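Local coordinates for periplasmic binding protein (Agrobacterium tumefaciens str. B6, PDB 5L9G) that binds the opine mannopine with high specificity, probably delivering it to an ABC transporter for import from the periplasm, at residues F57-E62 with W156-G161; A61-Q66 with V72-I77; D83-K88 with F326-A331; M162-A167 with D246-T251. All coordinates share one frame; numbering follows the deposited sequence.

Interaction 1: F57-E62 with W156-G161. With MO0 (mannopine), chain C.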
# COMPACT_ATOMS: atom_id res chain seq x y z
N PHE A 57 -7.85 -2.65 -10.06
CA PHE A 57 -6.63 -2.34 -10.81
C PHE A 57 -5.44 -2.39 -9.85
O PHE A 57 -5.62 -2.28 -8.63
CB PHE A 57 -6.71 -0.95 -11.49
CG PHE A 57 -6.48 0.24 -10.58
CD1 PHE A 57 -7.44 0.62 -9.65
CD2 PHE A 57 -5.28 0.96 -10.63
CE1 PHE A 57 -7.21 1.70 -8.79
CE2 PHE A 57 -5.06 2.05 -9.80
CZ PHE A 57 -6.02 2.40 -8.87
N GLN A 58 -4.24 -2.53 -10.40
CA GLN A 58 -3.03 -2.61 -9.57
C GLN A 58 -2.08 -1.46 -9.76
O GLN A 58 -1.36 -1.10 -8.83
CB GLN A 58 -2.27 -3.93 -9.82
CG GLN A 58 -3.05 -5.22 -9.56
CD GLN A 58 -3.60 -5.28 -8.15
OE1 GLN A 58 -2.93 -4.91 -7.17
NE2 GLN A 58 -4.83 -5.74 -8.03
N ASN A 59 -2.02 -0.91 -10.99
CA ASN A 59 -1.04 0.12 -11.35
C ASN A 59 -1.71 1.44 -11.71
O ASN A 59 -2.61 1.44 -12.54
CB ASN A 59 -0.19 -0.41 -12.51
CG ASN A 59 1.09 0.35 -12.80
OD1 ASN A 59 1.14 1.57 -12.75
ND2 ASN A 59 2.13 -0.38 -13.16
N TRP A 60 -1.27 2.58 -11.08
CA TRP A 60 -1.81 3.92 -11.35
C TRP A 60 -1.78 4.25 -12.86
O TRP A 60 -2.62 5.02 -13.34
CB TRP A 60 -1.03 5.00 -10.56
CG TRP A 60 0.28 5.37 -11.19
CD1 TRP A 60 1.47 4.71 -11.06
CD2 TRP A 60 0.52 6.43 -12.13
NE1 TRP A 60 2.44 5.32 -11.83
CE2 TRP A 60 1.88 6.36 -12.51
CE3 TRP A 60 -0.30 7.41 -12.73
CZ2 TRP A 60 2.45 7.26 -13.42
CZ3 TRP A 60 0.27 8.30 -13.63
CH2 TRP A 60 1.62 8.22 -13.97
N ALA A 61 -0.81 3.66 -13.60
CA ALA A 61 -0.67 3.87 -15.04
C ALA A 61 -1.92 3.41 -15.84
O ALA A 61 -2.14 3.90 -16.95
CB ALA A 61 0.59 3.18 -15.56
N GLU A 62 -2.77 2.55 -15.24
CA GLU A 62 -4.03 2.09 -15.86
C GLU A 62 -5.03 3.26 -15.86
O GLU A 62 -5.79 3.42 -16.82
CB GLU A 62 -4.60 0.88 -15.11
CG GLU A 62 -3.69 -0.35 -15.09
CD GLU A 62 -4.24 -1.54 -14.31
OE1 GLU A 62 -5.39 -1.94 -14.62
OE2 GLU A 62 -3.57 -2.03 -13.37
N TRP A 156 7.21 -7.49 -4.73
CA TRP A 156 6.19 -6.86 -5.56
C TRP A 156 6.75 -6.58 -6.97
O TRP A 156 7.96 -6.38 -7.13
CB TRP A 156 5.80 -5.52 -4.92
CG TRP A 156 4.51 -4.89 -5.42
CD1 TRP A 156 3.50 -5.50 -6.11
CD2 TRP A 156 4.10 -3.54 -5.21
NE1 TRP A 156 2.49 -4.60 -6.37
CE2 TRP A 156 2.82 -3.39 -5.80
CE3 TRP A 156 4.68 -2.43 -4.55
CZ2 TRP A 156 2.12 -2.18 -5.77
CZ3 TRP A 156 3.99 -1.23 -4.52
CH2 TRP A 156 2.73 -1.10 -5.15
N ASN A 157 5.88 -6.55 -8.00
CA ASN A 157 6.35 -6.22 -9.34
C ASN A 157 6.36 -4.69 -9.57
O ASN A 157 6.58 -4.24 -10.70
CB ASN A 157 5.55 -6.97 -10.44
CG ASN A 157 4.17 -6.41 -10.62
OD1 ASN A 157 3.59 -5.85 -9.69
ND2 ASN A 157 3.64 -6.51 -11.85
N GLN A 158 6.02 -3.91 -8.53
CA GLN A 158 6.08 -2.44 -8.56
C GLN A 158 7.10 -1.99 -7.49
O GLN A 158 7.32 -2.75 -6.54
CB GLN A 158 4.70 -1.81 -8.39
CG GLN A 158 3.77 -2.12 -9.56
CD GLN A 158 2.46 -1.42 -9.41
OE1 GLN A 158 1.40 -2.05 -9.24
NE2 GLN A 158 2.51 -0.12 -9.45
N PRO A 159 7.75 -0.82 -7.66
CA PRO A 159 8.92 -0.50 -6.81
C PRO A 159 8.71 0.13 -5.44
O PRO A 159 9.67 0.10 -4.67
CB PRO A 159 9.74 0.46 -7.69
CG PRO A 159 8.74 1.15 -8.51
CD PRO A 159 7.66 0.13 -8.80
N ILE A 160 7.55 0.75 -5.14
CA ILE A 160 7.36 1.40 -3.82
C ILE A 160 7.52 0.40 -2.67
O ILE A 160 6.81 -0.59 -2.60
CB ILE A 160 6.06 2.25 -3.71
CG1 ILE A 160 6.11 3.42 -4.74
CG2 ILE A 160 5.88 2.78 -2.27
CD1 ILE A 160 4.75 4.09 -5.05
N GLY A 161 8.51 0.65 -1.82
CA GLY A 161 8.84 -0.22 -0.69
C GLY A 161 9.94 -1.21 -1.03
O GLY A 161 10.68 -1.64 -0.14
OAB MO0 C . -1.49 3.54 -6.33
CAF MO0 C . -1.86 2.39 -7.02
CAG MO0 C . -1.57 1.11 -6.26
OAC MO0 C . -0.28 0.68 -6.54
CAH MO0 C . -1.89 1.17 -4.79
OAM MO0 C . -3.20 1.55 -4.57
CAI MO0 C . -1.55 -0.09 -3.99
OAD MO0 C . -2.28 -1.19 -4.45
CAJ MO0 C . -1.68 0.12 -2.51
OAE MO0 C . -0.82 1.16 -2.12
CAK MO0 C . -1.46 -1.14 -1.66
N MO0 C . -2.58 -1.29 -0.72
CA MO0 C . -2.34 -2.34 0.30
C MO0 C . -3.12 -3.58 -0.05
O MO0 C . -3.71 -3.65 -1.15
CB MO0 C . -2.65 -1.89 1.70
CG MO0 C . -4.13 -1.84 2.00
CD MO0 C . -4.48 -0.96 3.14
OE1 MO0 C . -4.72 -1.56 4.38
NE2 MO0 C . -4.58 0.28 3.05
OXT MO0 C . -3.13 -4.60 0.71
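The terminal amides of N59 and Q158 lie one over the other, their planes only 10° apart, with N59 CG 3.7 Å from the atom modelled as Q158 NE2 although the two chains run obliquely to each other. N59 brings its amide to this place with CG anti to its own backbone N (chi1 -165°), while Q158 reaches across as an extended rod (chi2 -177°). The amide end of Q158 lies 2.9 Å from Q58 O, measured to the atom modelled as OE1. Nearer its root, Q158 is steadied by the indole of its own segment, since CB sits over the centre of one face of W156.

Q58 O accepts from hydroxyl OAC of mannopine at 3.1 Å. The same hydroxyl meets the edge of W156, 3.8 Å from CH2, so carbonyl and indole border the sugar chain together. Behind the carbonyl the backbone is well fixed. N59 and E62 form a capping box at the entry to helix 61-69: E62 OE2 accepts from N59 N, and N59 OD1 accepts from A61 N at 3.0 Å. In addition, E62 OE2 takes the N-H of Q58, which comes from the same face of the carboxylate plane as that of N59. The Q58 side chain turns elsewhere, to S28 O. Loops from the two lobes thus face each other beside the ligand, as in the closed cleft of a periplasmic binding protein.

Interaction 2: A61-Q66 with V72-I77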
# COMPACT_ATOMS: atom_id res chain seq x y z
N ALA A 61 -0.81 3.66 -13.60
CA ALA A 61 -0.67 3.87 -15.04
C ALA A 61 -1.92 3.41 -15.84
O ALA A 61 -2.14 3.90 -16.95
CB ALA A 61 0.59 3.18 -15.56
N GLU A 62 -2.77 2.55 -15.24
CA GLU A 62 -4.03 2.09 -15.86
C GLU A 62 -5.03 3.26 -15.86
O GLU A 62 -5.79 3.42 -16.82
CB GLU A 62 -4.60 0.88 -15.11
CG GLU A 62 -3.69 -0.35 -15.09
CD GLU A 62 -4.24 -1.54 -14.31
OE1 GLU A 62 -5.39 -1.94 -14.62
OE2 GLU A 62 -3.57 -2.03 -13.37
N ALA A 63 -4.99 4.12 -14.81
CA ALA A 63 -5.85 5.31 -14.73
C ALA A 63 -5.35 6.33 -15.77
O ALA A 63 -6.17 7.00 -16.41
CB ALA A 63 -5.78 5.91 -13.33
N ARG A 64 -4.00 6.40 -15.96
CA ARG A 64 -3.37 7.27 -16.96
C ARG A 64 -3.81 6.85 -18.37
O ARG A 64 -4.18 7.73 -19.16
CB ARG A 64 -1.84 7.27 -16.83
CG ARG A 64 -1.17 8.27 -17.79
CD ARG A 64 0.33 8.39 -17.64
NE ARG A 64 1.00 7.09 -17.73
CZ ARG A 64 2.30 6.91 -17.57
NH1 ARG A 64 3.10 7.94 -17.32
NH2 ARG A 64 2.82 5.69 -17.66
N ALA A 65 -3.81 5.53 -18.67
CA ALA A 65 -4.24 4.98 -19.97
C ALA A 65 -5.67 5.37 -20.30
O ALA A 65 -5.94 5.69 -21.47
CB ALA A 65 -4.08 3.47 -20.00
N GLN A 66 -6.58 5.39 -19.29
CA GLN A 66 -7.98 5.82 -19.49
C GLN A 66 -8.03 7.30 -19.88
O GLN A 66 -8.79 7.67 -20.78
CB GLN A 66 -8.82 5.57 -18.23
CG GLN A 66 -9.17 4.11 -18.00
CD GLN A 66 -10.37 3.91 -17.11
OE1 GLN A 66 -11.08 4.85 -16.73
NE2 GLN A 66 -10.66 2.66 -16.81
N VAL A 72 -12.68 7.95 -20.20
CA VAL A 72 -12.57 7.75 -18.75
C VAL A 72 -13.87 7.10 -18.24
O VAL A 72 -14.95 7.67 -18.42
CB VAL A 72 -12.22 9.07 -17.99
CG1 VAL A 72 -12.26 8.86 -16.47
CG2 VAL A 72 -10.86 9.61 -18.42
N THR A 73 -13.76 5.90 -17.64
CA THR A 73 -14.90 5.18 -17.08
C THR A 73 -14.87 5.18 -15.55
O THR A 73 -15.92 5.11 -14.92
CB THR A 73 -15.07 3.76 -17.67
OG1 THR A 73 -13.87 3.00 -17.49
CG2 THR A 73 -15.46 3.77 -19.15
N TRP A 74 -13.68 5.29 -14.95
CA TRP A 74 -13.52 5.31 -13.49
C TRP A 74 -13.81 6.70 -12.92
O TRP A 74 -13.46 7.70 -13.55
CB TRP A 74 -12.09 4.92 -13.11
CG TRP A 74 -11.72 3.49 -13.39
CD1 TRP A 74 -12.57 2.44 -13.62
CD2 TRP A 74 -10.40 2.95 -13.38
NE1 TRP A 74 -11.85 1.29 -13.79
CE2 TRP A 74 -10.51 1.56 -13.65
CE3 TRP A 74 -9.11 3.50 -13.23
CZ2 TRP A 74 -9.40 0.73 -13.75
CZ3 TRP A 74 -8.01 2.67 -13.29
CH2 TRP A 74 -8.16 1.30 -13.56
N ASP A 75 -14.45 6.75 -11.74
CA ASP A 75 -14.69 8.03 -11.07
C ASP A 75 -13.68 8.17 -9.93
O ASP A 75 -12.80 9.03 -9.99
CB ASP A 75 -16.12 8.13 -10.54
CG ASP A 75 -17.15 8.29 -11.66
OD1 ASP A 75 -17.02 9.23 -12.45
OD2 ASP A 75 -17.99 7.42 -11.79
N ILE A 76 -13.79 7.30 -8.91
CA ILE A 76 -12.88 7.29 -7.76
C ILE A 76 -11.86 6.16 -7.91
O ILE A 76 -12.23 5.01 -8.18
CB ILE A 76 -13.65 7.17 -6.41
CG1 ILE A 76 -14.69 8.31 -6.25
CG2 ILE A 76 -12.68 7.07 -5.20
CD1 ILE A 76 -15.76 8.07 -5.20
N ILE A 77 -10.58 6.48 -7.67
CA ILE A 77 -9.52 5.47 -7.66
C ILE A 77 -8.84 5.49 -6.31
O ILE A 77 -8.58 6.57 -5.76
CB ILE A 77 -8.49 5.62 -8.82
CG1 ILE A 77 -7.89 7.06 -8.90
CG2 ILE A 77 -9.11 5.18 -10.16
CD1 ILE A 77 -6.69 7.23 -9.86
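Q66 OE1 is gripped by two consecutive backbone amides. W74 N donates to it at 3.2 Å, in the carbonyl plane and on a lone pair. T73 N, at 3.0 Å, comes instead from above that plane, 46° out of it, and T73 OG1 adds a weak bond to the same oxygen. The two backbone bonds, with the weak hydroxyl bond, should limit rotation of the Q66 amide, and its nitrogen is carried over the W74 indole: NE2 stands 3.3 Å above the centre of one face, amide and ring planes being 41° apart. An extended chain beyond CG takes the group that far out from helix 61-69.

That helix is the crossover of a beta-alpha-beta unit, linking strands 52-56 and 76-80, which flank strand 23-27 and run parallel to it. W74, in the loop before the returning strand, packs against the helix. Its six-membered ring reaches the preceding turn, where CZ3 lies 3.9 Å from A63 CB and CH2 the same distance from E62 CB. From the strand itself, I77 sends CD1 to within 3.8 Å of A63 CB. V72 CG2 packs beside Q66 O, 3.7 Å away, where the two backbones approach most closely, the Q66 and V72 CA atoms being 5.0 Å apart. On the indole's polar side NE1 bonds to D55, and the ring also meets that of F57.

Interaction 3: D83-K88 with F326-A331. With MO0 (mannopine), chain C; EDO (1,2-ethanediol), chain F.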
# COMPACT_ATOMS: atom_id res chain seq x y z
N ASP A 83 2.12 7.43 -5.16
CA ASP A 83 1.81 7.50 -6.60
C ASP A 83 1.09 8.81 -6.91
O ASP A 83 1.01 9.20 -8.08
CB ASP A 83 0.93 6.31 -7.05
CG ASP A 83 1.73 5.09 -7.43
OD1 ASP A 83 2.91 5.24 -7.85
OD2 ASP A 83 1.18 3.98 -7.33
N GLU A 84 0.55 9.49 -5.88
CA GLU A 84 -0.18 10.75 -6.03
C GLU A 84 0.66 11.85 -6.75
O GLU A 84 0.13 12.44 -7.69
CB GLU A 84 -0.75 11.23 -4.68
CG GLU A 84 -1.60 12.49 -4.78
CD GLU A 84 -0.89 13.83 -4.62
OE1 GLU A 84 -1.53 14.85 -4.97
OE2 GLU A 84 0.25 13.89 -4.10
N PRO A 85 1.94 12.11 -6.40
CA PRO A 85 2.68 13.16 -7.12
C PRO A 85 2.82 12.91 -8.63
O PRO A 85 2.52 13.82 -9.41
CB PRO A 85 4.03 13.21 -6.40
CG PRO A 85 3.77 12.63 -5.03
CD PRO A 85 2.76 11.55 -5.29
N GLN A 86 3.22 11.69 -9.05
CA GLN A 86 3.38 11.38 -10.48
C GLN A 86 2.03 11.34 -11.23
O GLN A 86 1.99 11.75 -12.40
CB GLN A 86 4.23 10.12 -10.72
CG GLN A 86 3.63 8.79 -10.25
CD GLN A 86 4.54 7.63 -10.58
OE1 GLN A 86 5.25 7.62 -11.60
NE2 GLN A 86 4.58 6.65 -9.70
N ALA A 87 0.95 10.88 -10.56
CA ALA A 87 -0.40 10.86 -11.17
C ALA A 87 -0.89 12.29 -11.38
O ALA A 87 -1.39 12.62 -12.47
CB ALA A 87 -1.37 10.09 -10.28
N LYS A 88 -0.70 13.17 -10.37
CA LYS A 88 -1.08 14.59 -10.44
C LYS A 88 -0.29 15.32 -11.55
O LYS A 88 -0.88 16.12 -12.30
CB LYS A 88 -0.86 15.27 -9.07
CG LYS A 88 -1.29 16.74 -9.03
CD LYS A 88 -1.62 17.21 -7.61
CE LYS A 88 -0.44 17.42 -6.72
NZ LYS A 88 -0.86 17.54 -5.30
N PHE A 326 10.35 11.70 -2.40
CA PHE A 326 11.31 10.88 -3.12
C PHE A 326 10.65 10.37 -4.41
O PHE A 326 11.23 10.46 -5.49
CB PHE A 326 11.77 9.67 -2.28
CG PHE A 326 12.62 8.70 -3.08
CD1 PHE A 326 13.97 8.96 -3.31
CD2 PHE A 326 12.06 7.55 -3.63
CE1 PHE A 326 14.74 8.09 -4.08
CE2 PHE A 326 12.83 6.69 -4.41
CZ PHE A 326 14.17 6.96 -4.63
N TRP A 327 9.44 9.79 -4.26
CA TRP A 327 8.68 9.23 -5.36
C TRP A 327 8.23 10.29 -6.37
O TRP A 327 8.15 10.00 -7.56
CB TRP A 327 7.54 8.36 -4.82
CG TRP A 327 8.12 7.13 -4.18
CD1 TRP A 327 8.40 6.95 -2.86
CD2 TRP A 327 8.72 6.03 -4.88
NE1 TRP A 327 9.07 5.75 -2.68
CE2 TRP A 327 9.28 5.17 -3.90
CE3 TRP A 327 8.79 5.66 -6.23
CZ2 TRP A 327 9.94 3.99 -4.24
CZ3 TRP A 327 9.43 4.48 -6.56
CH2 TRP A 327 9.98 3.64 -5.58
N ALA A 328 8.04 11.54 -5.93
CA ALA A 328 7.70 12.65 -6.82
C ALA A 328 8.85 12.92 -7.82
O ALA A 328 8.62 13.26 -8.98
CB ALA A 328 7.44 13.91 -6.00
N LYS A 329 10.08 12.73 -7.35
CA LYS A 329 11.29 13.01 -8.11
C LYS A 329 11.84 11.80 -8.89
O LYS A 329 12.33 11.98 -10.00
CB LYS A 329 12.34 13.58 -7.14
CG LYS A 329 13.54 14.22 -7.74
CD LYS A 329 14.44 14.77 -6.63
CE LYS A 329 15.74 15.25 -7.18
NZ LYS A 329 16.63 15.79 -6.11
N HIS A 330 11.79 10.58 -8.32
CA HIS A 330 12.46 9.43 -8.94
C HIS A 330 11.58 8.26 -9.37
O HIS A 330 12.14 7.24 -9.78
CB HIS A 330 13.56 8.92 -7.99
CG HIS A 330 14.56 9.97 -7.66
ND1 HIS A 330 14.59 10.57 -6.41
CD2 HIS A 330 15.53 10.52 -8.43
CE1 HIS A 330 15.59 11.44 -6.45
NE2 HIS A 330 16.18 11.45 -7.65
N ALA A 331 10.23 8.41 -9.36
CA ALA A 331 9.32 7.33 -9.77
C ALA A 331 9.62 6.76 -11.16
O ALA A 331 9.65 5.54 -11.30
CB ALA A 331 7.88 7.78 -9.68
OAB MO0 C . -1.49 3.54 -6.33
CAF MO0 C . -1.86 2.39 -7.02
CAG MO0 C . -1.57 1.11 -6.26
OAC MO0 C . -0.28 0.68 -6.54
CAH MO0 C . -1.89 1.17 -4.79
OAM MO0 C . -3.20 1.55 -4.57
CAI MO0 C . -1.55 -0.09 -3.99
OAD MO0 C . -2.28 -1.19 -4.45
CAJ MO0 C . -1.68 0.12 -2.51
OAE MO0 C . -0.82 1.16 -2.12
CAK MO0 C . -1.46 -1.14 -1.66
N MO0 C . -2.58 -1.29 -0.72
CA MO0 C . -2.34 -2.34 0.30
C MO0 C . -3.12 -3.58 -0.05
O MO0 C . -3.71 -3.65 -1.15
CB MO0 C . -2.65 -1.89 1.70
CG MO0 C . -4.13 -1.84 2.00
CD MO0 C . -4.48 -0.96 3.14
OE1 MO0 C . -4.72 -1.56 4.38
NE2 MO0 C . -4.58 0.28 3.05
OXT MO0 C . -3.13 -4.60 0.71
C1 EDO F . 10.88 15.05 -11.26
O1 EDO F . 10.45 15.85 -10.16
C2 EDO F . 12.42 14.83 -11.19
O2 EDO F . 12.89 13.99 -12.24
O HOH W 1 4.90 9.96 -7.42
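At the seam where helix 84-89 of one lobe lies against the C-terminal helix 324-343, P85 and A328 touch by their beta carbons, CB to CB at 3.5 Å. Such small side chains let the backbones come close; the P85 and A328 CA atoms are 5.1 Å apart. One turn along helix 324-343, the methyl of A331 presses against the amide of Q86, with A331 CB 3.3 Å from Q86 OE1 and nearly as close to the amide carbon and nitrogen.

Q86 gets there by placing CG between its backbone N and carbonyl carbon (chi1 66°) and then running straight. Its nitrogen is held from the other direction: NE2 donates to D83 OD1 at 2.9 Å, a bent bond of 133° on the anti side of the carboxylate, 26° out of its plane. The second oxygen of that carboxylate belongs to the sugar site, since D83 OD2 accepts from mannopine hydroxyl OAB at 2.9 Å. Q86 is accordingly a second-shell residue in the binding cleft, tying a first-shell acid to the interhelix seam. A water bridges the backbones here, accepting from Q86 N at 2.9 Å and donating weakly to W327 O. Further round helix 84-89, K88 NZ makes a salt bridge to E84 OE1 on its syn lone pair and another to D113.

Interaction 4: M162-A167 with D246-T251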
# COMPACT_ATOMS: atom_id res chain seq x y z
N MET A 162 10.10 -1.54 -2.33
CA MET A 162 11.12 -2.50 -2.81
C MET A 162 12.51 -1.86 -2.93
O MET A 162 13.50 -2.49 -2.52
CB MET A 162 10.69 -3.16 -4.13
CG MET A 162 9.25 -3.72 -4.10
SD MET A 162 9.06 -5.07 -2.88
CE MET A 162 7.82 -4.40 -1.83
N ILE A 163 12.60 -0.63 -3.47
CA ILE A 163 13.87 0.10 -3.58
C ILE A 163 14.41 0.39 -2.17
O ILE A 163 15.59 0.17 -1.90
CB ILE A 163 13.71 1.43 -4.40
CG1 ILE A 163 13.07 1.20 -5.81
CG2 ILE A 163 15.03 2.22 -4.48
CD1 ILE A 163 13.86 0.33 -6.83
N GLU A 164 13.52 0.86 -1.28
CA GLU A 164 13.85 1.19 0.11
C GLU A 164 14.30 -0.05 0.87
O GLU A 164 15.20 0.06 1.71
CB GLU A 164 12.67 1.85 0.81
CG GLU A 164 12.21 3.17 0.21
CD GLU A 164 11.04 3.04 -0.77
OE1 GLU A 164 10.18 3.95 -0.80
OE2 GLU A 164 11.00 2.04 -1.52
N ALA A 165 13.68 -1.24 0.57
CA ALA A 165 14.04 -2.53 1.20
C ALA A 165 15.52 -2.82 0.94
O ALA A 165 16.23 -3.19 1.86
CB ALA A 165 13.16 -3.66 0.65
N ALA A 166 15.98 -2.60 -0.30
CA ALA A 166 17.37 -2.81 -0.70
C ALA A 166 18.30 -1.84 0.04
O ALA A 166 19.35 -2.29 0.53
CB ALA A 166 17.52 -2.65 -2.20
N ALA A 167 17.90 -0.55 0.19
CA ALA A 167 18.68 0.46 0.93
C ALA A 167 18.85 -0.02 2.39
O ALA A 167 19.98 -0.04 2.88
CB ALA A 167 17.98 1.81 0.90
N ASP A 246 11.72 -3.04 10.22
CA ASP A 246 12.12 -2.60 8.86
C ASP A 246 10.94 -2.47 7.89
O ASP A 246 11.15 -2.38 6.67
CB ASP A 246 13.21 -3.50 8.25
CG ASP A 246 14.61 -3.23 8.74
OD1 ASP A 246 14.83 -2.15 9.35
OD2 ASP A 246 15.49 -4.08 8.49
N ALA A 247 9.70 -2.47 8.40
CA ALA A 247 8.56 -2.31 7.51
C ALA A 247 8.40 -0.82 7.11
O ALA A 247 8.86 0.08 7.82
CB ALA A 247 7.28 -2.82 8.16
N GLN A 248 7.77 -0.58 5.97
CA GLN A 248 7.50 0.77 5.51
C GLN A 248 6.05 1.10 5.87
O GLN A 248 5.14 0.36 5.52
CB GLN A 248 7.69 0.88 3.99
CG GLN A 248 7.42 2.29 3.44
CD GLN A 248 7.58 2.32 1.95
OE1 GLN A 248 8.62 2.70 1.46
NE2 GLN A 248 6.66 1.80 1.20
N LEU A 249 5.86 2.23 6.58
CA LEU A 249 4.53 2.70 6.98
C LEU A 249 3.97 3.50 5.81
O LEU A 249 4.51 4.56 5.45
CB LEU A 249 4.65 3.55 8.27
CG LEU A 249 3.38 4.25 8.81
CD1 LEU A 249 2.27 3.26 9.07
CD2 LEU A 249 3.69 5.02 10.09
N GLY A 250 2.96 2.94 5.16
CA GLY A 250 2.33 3.55 4.00
C GLY A 250 1.02 4.20 4.31
O GLY A 250 0.46 4.01 5.40
N THR A 251 0.51 4.95 3.33
CA THR A 251 -0.78 5.61 3.39
C THR A 251 -1.52 5.37 2.08
O THR A 251 -0.97 5.61 1.00
CB THR A 251 -0.63 7.12 3.69
OG1 THR A 251 0.11 7.29 4.90
CG2 THR A 251 -1.97 7.84 3.82
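E164 and Q248 meet by their polar ends, with E164 OE1 3.0 Å from the atom modelled as Q248 OE1, a separation at which a hydrogen bond is possible if the amide is turned about. The two flat groups stand steeply against each other, carboxylate and amide planes 74° apart, and their chains cross at a slant. Q248 contributes a straight arm: CG is anti to the backbone N (chi1 -180°) and the chain stays extended to the amide. E164, by contrast, bends at chi2 (96°), an unusual value that swings its carboxylate aside from the direction in which the chain leaves the helix.

The bent chain is accompanied by bonds in the next shell. OE1 of E164 is hydrogen-bonded to both Y178 OH and W327 NE1, while OE2 takes the backbone N-H of G161, the N-cap residue of helix 162-169. Q248 is set by its strand, 240-256, whose backbone bonds to T123 at this residue, and its side chain also packs against I160 and Y178. The contact joins the first turn of a second-lobe helix to a long strand of the central sheet.

Buried as it is, the carboxylate of E164 is surrounded by donors and lies at a helix N-terminus, conditions that would be expected to stabilise its negative charge.

Overall arrangement
Interactions 1 and 3 both border mannopine, the first through a backbone carbonyl and an indole edge, the second through an acid, and they touch where W60 packs against Q86 and A87. Interaction 2 is about 14 Å from interaction 1, centre to centre, and shares helix 61-69 with it, but works within one lobe, joining helix to strand by buried indole packing and an amide oxygen held by two backbone N-H groups. Interaction 4 is the fully buried one and chiefly polar, whereas interactions 1 to 3 are partly buried. W327 links it to interaction 3, while strands 76-80 and 240-256 place interactions 2 and 4 on one sheet.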